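Chloramphenicol acetyltransferase (Vibrio fischeri, PDB 5UX9) probably transfers the acetyl group of acetyl-CoA to the 3-hydroxyl of chloramphenicol, a reaction by which bacteria resist the antibiotic, and belongs to the hexapeptide-repeat acyltransferases. Local coordinates at residues P138-G143 with A152-N157; N22-V27 with R48-D53. All blocks are in the same frame, centred on the assembly; numbering follows the deposited sequence.

Contact 1: residues P138-G143 with A152-N157; sequences PGVHIG and AVITKN
The amide oxygen of Asn157 takes the backbone N-H of His141, OD1 lying 2.9 Å from N in a nearly straight bond of 167°. The N-H does not reach a lone pair: the donor sits above the plane of the Asn157 carbonyl, 47° out of it. With CG anti to its own carbonyl carbon, the Asn157 side chain runs beside that of His141 and points the same way, imidazole and amide planes only 15° apart. OD1 also comes within 3.6 Å of His141 CB, while the CA of Asn157 makes a CA-H...O contact of 3.3 Å to His141 O.

Further in, Val140 fills the bend of 154-157. Its two methyls straddle the carbonyl oxygen of Lys156, CG1 and CG2 each 3.5 Å from that O. CG1, placed anti to the Val140 nitrogen, goes on to meet CG2 of Ile154 at 3.7 Å, the two side chains crossing at about a right angle. Ile136 and Ile148 also pack on Ile154, continuing the apolar interior of this hexapeptide-repeat domain.

Both segments belong to the left-handed parallel beta-helix of the family, and the contact joins strand 141-142 to the turn that follows strand 153-154. Val140 and Ile142 pair with Ile123 of strand 122-124, and the backbone of His141 also bonds to Val158. Asn168 OD1 accepts from the N-H groups of Thr155 and Lys156. The turn is thus probably held by a polar bond on the exposed side, at His141 and Asn157, and by buried hydrocarbon packing of Val140 and Ile154 inside.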
# COMPACT_ATOMS: atom_id res chain seq x y z
N PRO A 138 -12.14 -7.43 7.54
CA PRO A 138 -13.22 -7.51 8.53
C PRO A 138 -13.35 -8.89 9.15
O PRO A 138 -13.15 -9.92 8.49
CB PRO A 138 -14.47 -7.16 7.70
CG PRO A 138 -13.96 -6.42 6.52
CD PRO A 138 -12.63 -7.03 6.21
N GLY A 139 -13.71 -8.90 10.43
CA GLY A 139 -13.96 -10.13 11.16
C GLY A 139 -12.72 -10.87 11.62
O GLY A 139 -12.83 -12.03 12.02
N VAL A 140 -11.56 -10.23 11.60
CA VAL A 140 -10.31 -10.89 11.95
C VAL A 140 -10.07 -10.77 13.45
O VAL A 140 -10.23 -9.69 14.03
CB VAL A 140 -9.14 -10.29 11.15
CG1 VAL A 140 -7.82 -10.44 11.91
CG2 VAL A 140 -9.04 -10.94 9.78
N HIS A 141 -9.71 -11.89 14.08
CA HIS A 141 -9.30 -11.91 15.47
C HIS A 141 -7.78 -12.02 15.54
O HIS A 141 -7.19 -12.86 14.87
CB HIS A 141 -9.94 -13.08 16.22
CG HIS A 141 -11.44 -13.02 16.29
ND1 HIS A 141 -12.19 -13.89 17.05
CD2 HIS A 141 -12.33 -12.19 15.69
CE1 HIS A 141 -13.47 -13.60 16.92
NE2 HIS A 141 -13.58 -12.57 16.10
N ILE A 142 -7.16 -11.16 16.35
CA ILE A 142 -5.71 -11.15 16.52
C ILE A 142 -5.41 -11.46 17.98
O ILE A 142 -5.91 -10.76 18.88
CB ILE A 142 -5.09 -9.81 16.11
CG1 ILE A 142 -5.30 -9.57 14.61
CG2 ILE A 142 -3.60 -9.80 16.44
CD1 ILE A 142 -4.61 -8.34 14.09
N GLY A 143 -4.60 -12.49 18.22
CA GLY A 143 -4.31 -12.93 19.57
C GLY A 143 -3.33 -12.03 20.30
O GLY A 143 -2.67 -11.17 19.72
N ALA A 152 1.31 -5.59 5.80
CA ALA A 152 0.73 -6.92 5.77
C ALA A 152 -0.78 -6.82 5.62
O ALA A 152 -1.42 -5.88 6.11
CB ALA A 152 1.08 -7.70 7.04
N VAL A 153 -1.36 -7.81 4.95
CA VAL A 153 -2.80 -7.90 4.76
C VAL A 153 -3.28 -9.14 5.51
O VAL A 153 -3.04 -10.27 5.06
CB VAL A 153 -3.19 -7.94 3.28
CG1 VAL A 153 -4.71 -7.95 3.13
CG2 VAL A 153 -2.59 -6.75 2.54
N ILE A 154 -3.93 -8.93 6.64
CA ILE A 154 -4.40 -10.02 7.50
C ILE A 154 -5.85 -10.32 7.12
O ILE A 154 -6.74 -9.48 7.31
CB ILE A 154 -4.27 -9.66 8.98
CG1 ILE A 154 -2.83 -9.25 9.32
CG2 ILE A 154 -4.72 -10.82 9.86
CD1 ILE A 154 -1.78 -10.24 8.87
N THR A 155 -6.09 -11.53 6.61
CA THR A 155 -7.42 -11.98 6.22
C THR A 155 -7.94 -13.14 7.06
O THR A 155 -9.15 -13.41 7.01
CB THR A 155 -7.42 -12.42 4.74
OG1 THR A 155 -6.67 -13.64 4.61
CG2 THR A 155 -6.79 -11.36 3.86
N LYS A 156 -7.08 -13.84 7.78
CA LYS A 156 -7.47 -14.90 8.69
C LYS A 156 -7.18 -14.47 10.13
O LYS A 156 -6.66 -13.38 10.39
CB LYS A 156 -6.74 -16.20 8.36
CG LYS A 156 -6.44 -16.42 6.90
CD LYS A 156 -5.36 -17.48 6.72
CE LYS A 156 -5.02 -17.69 5.26
NZ LYS A 156 -3.82 -18.57 5.10
N ASN A 157 -7.51 -15.35 11.07
CA ASN A 157 -7.21 -15.11 12.47
C ASN A 157 -5.72 -15.33 12.74
O ASN A 157 -5.08 -16.19 12.13
CB ASN A 157 -8.04 -16.02 13.37
CG ASN A 157 -9.50 -15.62 13.41
OD1 ASN A 157 -9.87 -14.53 12.97
ND2 ASN A 157 -10.34 -16.49 13.96

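Contact 2: residues N22-V27 with R48-D53; sequences NPNIEV and RYLLGD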
# COMPACT_ATOMS: atom_id res chain seq x y z
N ASN A 22 -16.23 7.06 18.93
CA ASN A 22 -17.21 6.16 18.32
C ASN A 22 -17.70 5.16 19.35
O ASN A 22 -16.89 4.51 20.03
CB ASN A 22 -16.58 5.44 17.13
CG ASN A 22 -17.61 4.76 16.24
OD1 ASN A 22 -18.54 4.11 16.73
ND2 ASN A 22 -17.44 4.89 14.93
N PRO A 23 -19.02 4.99 19.51
CA PRO A 23 -19.52 3.96 20.43
C PRO A 23 -19.28 2.54 19.94
O PRO A 23 -19.33 1.61 20.75
CB PRO A 23 -21.02 4.27 20.53
CG PRO A 23 -21.33 4.98 19.24
CD PRO A 23 -20.11 5.78 18.91
N ASN A 24 -19.04 2.35 18.64
CA ASN A 24 -18.77 1.03 18.09
C ASN A 24 -17.29 0.66 18.16
O ASN A 24 -16.86 -0.26 17.46
CB ASN A 24 -19.25 0.96 16.64
CG ASN A 24 -20.76 1.05 16.52
OD1 ASN A 24 -21.49 0.51 17.35
ND2 ASN A 24 -21.24 1.74 15.50
N ILE A 25 -16.52 1.34 19.00
CA ILE A 25 -15.10 1.06 19.17
C ILE A 25 -14.80 0.92 20.66
O ILE A 25 -15.16 1.80 21.44
CB ILE A 25 -14.21 2.15 18.54
CG1 ILE A 25 -14.40 2.19 17.03
CG2 ILE A 25 -12.75 1.90 18.87
CD1 ILE A 25 -13.60 3.27 16.34
N GLU A 26 -14.17 -0.19 21.03
CA GLU A 26 -13.66 -0.40 22.38
C GLU A 26 -12.15 -0.54 22.30
O GLU A 26 -11.63 -1.25 21.43
CB GLU A 26 -14.28 -1.65 23.02
CG GLU A 26 -15.33 -1.36 24.08
CD GLU A 26 -15.96 -2.62 24.65
OE1 GLU A 26 -16.42 -2.59 25.81
OE2 GLU A 26 -15.99 -3.64 23.94
N VAL A 27 -11.45 0.15 23.20
CA VAL A 27 -9.99 0.14 23.21
C VAL A 27 -9.50 0.13 24.65
O VAL A 27 -10.08 0.80 25.52
CB VAL A 27 -9.42 1.35 22.43
CG1 VAL A 27 -9.94 2.66 23.00
CG2 VAL A 27 -7.90 1.32 22.42
N ARG A 48 -12.00 2.41 9.06
CA ARG A 48 -12.68 2.77 7.82
C ARG A 48 -13.98 1.99 7.68
O ARG A 48 -14.05 0.80 7.99
CB ARG A 48 -11.78 2.50 6.61
CG ARG A 48 -10.50 3.33 6.60
CD ARG A 48 -9.80 3.28 5.25
NE ARG A 48 -8.48 3.90 5.32
CZ ARG A 48 -7.52 3.73 4.41
NH1 ARG A 48 -7.72 2.95 3.36
NH2 ARG A 48 -6.35 4.35 4.56
N TYR A 49 -15.02 2.69 7.21
CA TYR A 49 -16.32 2.10 6.90
C TYR A 49 -16.99 1.52 8.15
O TYR A 49 -17.44 0.38 8.17
CB TYR A 49 -16.20 1.04 5.81
CG TYR A 49 -15.44 1.49 4.58
CD1 TYR A 49 -16.03 2.30 3.62
CD2 TYR A 49 -14.13 1.09 4.37
CE1 TYR A 49 -15.34 2.71 2.50
CE2 TYR A 49 -13.42 1.49 3.25
CZ TYR A 49 -14.04 2.30 2.32
OH TYR A 49 -13.34 2.70 1.20
N LEU A 50 -17.07 2.33 9.21
CA LEU A 50 -17.77 1.94 10.42
C LEU A 50 -18.70 3.07 10.84
O LEU A 50 -18.24 4.17 11.18
CB LEU A 50 -16.80 1.59 11.55
CG LEU A 50 -17.44 1.53 12.94
CD1 LEU A 50 -18.24 0.25 13.08
CD2 LEU A 50 -16.37 1.60 14.02
N LEU A 51 -20.00 2.81 10.80
CA LEU A 51 -20.98 3.81 11.19
C LEU A 51 -20.79 4.21 12.65
O LEU A 51 -20.40 3.40 13.49
CB LEU A 51 -22.40 3.29 10.97
CG LEU A 51 -22.83 3.12 9.51
CD1 LEU A 51 -23.70 1.88 9.35
CD2 LEU A 51 -23.57 4.35 9.01
N GLY A 52 -21.07 5.47 12.94
CA GLY A 52 -20.86 6.05 14.25
C GLY A 52 -19.77 7.10 14.29
O GLY A 52 -19.73 7.89 15.24
N ASP A 53 -18.91 7.15 13.28
CA ASP A 53 -17.89 8.19 13.19
C ASP A 53 -18.56 9.50 12.78
O ASP A 53 -19.79 9.62 12.76
CB ASP A 53 -16.79 7.77 12.22
CG ASP A 53 -17.33 7.33 10.87
OD1 ASP A 53 -18.57 7.35 10.68
OD2 ASP A 53 -16.52 6.96 9.99
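Two tight turns meet at the first coils of the parallel beta-helix along the chain: a type I turn from Asn22 to Ile25, leading into strand 25-27, and a type II turn from Leu50 to Asp53 after strand 47-48.

Asn24 ND2 donates a hydrogen bond to Leu51 O, 2.7 Å away; that oxygen lies almost in the plane of the Asn24 amide, yet the donor stands above the Leu51 carbonyl plane, 36° out of it. Within the first turn, Asn22 OD1 accepts from Asn24 N at 2.6 Å, an Asx turn that ties together the two asparagines facing the other segment. Around the second turn, Asp53 is held by Thr56 and by Trp10 of a neighbouring subunit.

Gly52, at positive phi, brings bare backbone against the Asn22 amide. Trp60 of helix 57-61 covers Pro23 and Asn24.

Apolar contacts centre on Leu50, whose CG is anti to the backbone N (chi1 165°), which sends its methyls into the first turn. CD1 rests 3.8 Å from Asn24 CB, and Leu50 CD2 touches Ile25 CG1 at 3.6 Å.

Contact 2 closes before contact 1 opens along the chain, and the two sit at different levels of the same beta-helix, their centres about 18 Å apart and their nearest atoms about 7 Å apart without touching. One parallel sheet ties them together: strand 25-27 of contact 2 forms one border within the chain, strand 141-142 of contact 1 the other, with 71-73 and 122-124 between. A second sheet does likewise with strands 47-48 and 153-154. Both contacts lie away from the magnesium site at Glu210. An acetate, probably from the crystallisation liquor, lies about 4 Å from the Leu51 side chain in contact 2.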